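Cadherin-23 (Mus musculus, PDB 5VH2) probably mediates calcium-dependent adhesion in hearing mechanotransduction, its extracellular cadherin repeats being joined in tandem by metal-bound linkers. Local coordinates at residues R19-I24 and E106-V111. The protein carries 1 engineered substitution. Sequence-based numbering, arbitrary orientation.
Sequences RETAGI and ELDEAV. With CA (calcium ion), chain G; CA (calcium ion), chain F; NA (sodium ion), chain H.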
loop_
_atom_site.group_PDB
_atom_site.type_symbol
_atom_site.label_atom_id
_atom_site.label_comp_id
_atom_site.label_asym_id
_atom_site.label_seq_id
_atom_site.Cartn_x
_atom_site.Cartn_y
_atom_site.Cartn_z
ATOM N N ARG A 19 1.952 -8.378 7.680
ATOM C CA ARG A 19 0.955 -7.570 6.993
ATOM C C ARG A 19 1.330 -6.089 7.140
ATOM O O ARG A 19 1.499 -5.615 8.269
ATOM C CB ARG A 19 -0.421 -7.828 7.615
ATOM C CG ARG A 19 -0.922 -9.268 7.483
ATOM C CD ARG A 19 -2.235 -9.532 8.161
ATOM N NE ARG A 19 -3.327 -8.732 7.609
ATOM C CZ ARG A 19 -4.625 -8.977 7.820
ATOM N NH1 ARG A 19 -5.043 -10.020 8.551
ATOM N NH2 ARG A 19 -5.542 -8.183 7.279
ATOM N N GLU A 20 1.462 -5.363 6.031
ATOM C CA GLU A 20 1.896 -3.950 6.103
ATOM C C GLU A 20 0.922 -3.071 6.886
ATOM O O GLU A 20 1.346 -2.092 7.507
ATOM C CB GLU A 20 2.184 -3.342 4.715
ATOM C CG GLU A 20 0.957 -3.175 3.858
ATOM C CD GLU A 20 1.144 -2.263 2.658
ATOM O OE1 GLU A 20 1.800 -1.192 2.766
ATOM O OE2 GLU A 20 0.581 -2.614 1.599
ATOM N N THR A 21 -0.359 -3.447 6.890
ATOM C CA THR A 21 -1.377 -2.719 7.672
ATOM C C THR A 21 -1.495 -3.209 9.113
ATOM O O THR A 21 -2.444 -2.854 9.813
ATOM C CB THR A 21 -2.793 -2.792 7.028
ATOM O OG1 THR A 21 -3.271 -4.142 7.006
ATOM C CG2 THR A 21 -2.791 -2.217 5.618
ATOM N N ALA A 22 -0.540 -4.011 9.578
ATOM C CA ALA A 22 -0.514 -4.417 10.982
ATOM C C ALA A 22 -0.538 -3.212 11.921
ATOM O O ALA A 22 0.031 -2.159 11.612
ATOM C CB ALA A 22 0.702 -5.281 11.261
ATOM N N GLY A 23 -1.226 -3.377 13.050
ATOM C CA GLY A 23 -1.355 -2.326 14.053
ATOM C C GLY A 23 -0.116 -2.197 14.918
ATOM O O GLY A 23 0.750 -3.062 14.920
ATOM N N ILE A 24 -0.051 -1.112 15.670
ATOM C CA ILE A 24 1.081 -0.870 16.548
ATOM C C ILE A 24 1.031 -1.814 17.759
ATOM O O ILE A 24 -0.063 -2.104 18.290
ATOM C CB ILE A 24 1.130 0.612 16.940
ATOM C CG1 ILE A 24 1.415 1.427 15.675
ATOM C CG2 ILE A 24 2.214 0.876 17.974
ATOM C CD1 ILE A 24 1.283 2.914 15.870
ATOM N N GLU A 106 -0.593 -5.276 0.902
ATOM C CA GLU A 106 -2.030 -5.373 0.988
ATOM C C GLU A 106 -2.636 -4.181 0.283
ATOM O O GLU A 106 -1.949 -3.189 0.029
ATOM C CB GLU A 106 -2.470 -5.328 2.434
ATOM C CG GLU A 106 -1.830 -6.343 3.358
ATOM C CD GLU A 106 -2.563 -6.391 4.690
ATOM O OE1 GLU A 106 -3.660 -6.995 4.739
ATOM O OE2 GLU A 106 -2.076 -5.773 5.669
ATOM N N LEU A 107 -3.920 -4.281 -0.020
ATOM C CA LEU A 107 -4.631 -3.240 -0.731
ATOM C C LEU A 107 -4.997 -2.100 0.215
ATOM O O LEU A 107 -6.080 -2.082 0.807
ATOM C CB LEU A 107 -5.875 -3.834 -1.362
ATOM C CG LEU A 107 -6.544 -3.005 -2.459
ATOM C CD1 LEU A 107 -5.784 -3.017 -3.788
ATOM C CD2 LEU A 107 -7.946 -3.554 -2.650
ATOM N N ASP A 108 -4.087 -1.135 0.325
ATOM C CA ASP A 108 -4.240 0.025 1.208
ATOM C C ASP A 108 -3.910 1.375 0.532
ATOM O O ASP A 108 -3.678 2.365 1.210
ATOM C CB ASP A 108 -3.340 -0.162 2.430
ATOM C CG ASP A 108 -1.847 -0.135 2.088
ATOM O OD1 ASP A 108 -1.461 -0.417 0.932
ATOM O OD2 ASP A 108 -1.039 0.153 2.984
ATOM N N GLU A 109 -3.881 1.408 -0.793
ATOM C CA GLU A 109 -3.456 2.615 -1.506
ATOM C C GLU A 109 -4.443 2.965 -2.598
ATOM O O GLU A 109 -5.265 2.144 -2.962
ATOM C CB GLU A 109 -2.057 2.458 -2.124
ATOM C CG GLU A 109 -0.947 2.130 -1.157
ATOM C CD GLU A 109 -0.612 3.270 -0.234
ATOM O OE1 GLU A 109 0.218 3.055 0.660
ATOM O OE2 GLU A 109 -1.169 4.367 -0.397
ATOM N N ALA A 110 -4.300 4.181 -3.138
ATOM C CA ALA A 110 -5.234 4.732 -4.114
ATOM C C ALA A 110 -4.891 4.246 -5.530
ATOM O O ALA A 110 -4.437 3.097 -5.700
ATOM C CB ALA A 110 -5.248 6.262 -4.019
ATOM N N VAL A 111 -5.145 5.080 -6.538
ATOM C CA VAL A 111 -5.030 4.696 -7.933
ATOM C C VAL A 111 -4.586 5.910 -8.738
ATOM O O VAL A 111 -5.102 7.014 -8.502
ATOM C CB VAL A 111 -6.412 4.333 -8.469
ATOM C CG1 VAL A 111 -6.314 3.985 -9.936
ATOM C CG2 VAL A 111 -7.022 3.199 -7.651
HETATM CA CA CA G . 0.801 0.898 1.329
HETATM CA CA CA F . -0.079 -1.930 -0.440
HETATM NA NA NA H . -4.847 1.005 -4.985
#
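Glu20 and Asp108 meet tip to tip at two calcium ions, their carboxylate planes turned 62° apart. The carboxylate of Glu20 bridges the pair: OE2 lies 2.2 Å from one calcium, whereas OE1 is 2.7 Å from the other. Its CG sits between N and the carbonyl carbon, and the extended chain beyond carries the carboxylate out to the ions. Asp108 also spans both ions, OD1 being shared and OD2 binding the second calcium alone, so the close approach of the acidic oxygens is probably offset by the metal charge. Glu20 OE2 additionally accepts the backbone N of Glu106 through its anti lone pair, at 3.0 Å and nearly straight (166°). Outside the two segments, Tyr73 is the main polar partner of Glu20. This is the calcium-binding linker between consecutive cadherin repeats; Glu20 follows strand 12-19, while 106-111 leads into the next repeat. Asn105, the carbonyl O of Glu106 and Asp141 help complete one calcium site; Asp72 and Glu109 contribute to the other, and Glu74 serves both. On the flank, Glu106 sends an extended side chain back to the 19-22 turn, where its OE2 accepts Thr21 N (3.1 Å) almost in line with the C-O bond. Its OE1 meets the guanidinium edge of Arg19 in a weak salt bridge, 3.4 Å from NE, with the two planes 75° apart. Beside the metals, Thr21 CG2 rests 3.8 Å from Asp108 CB.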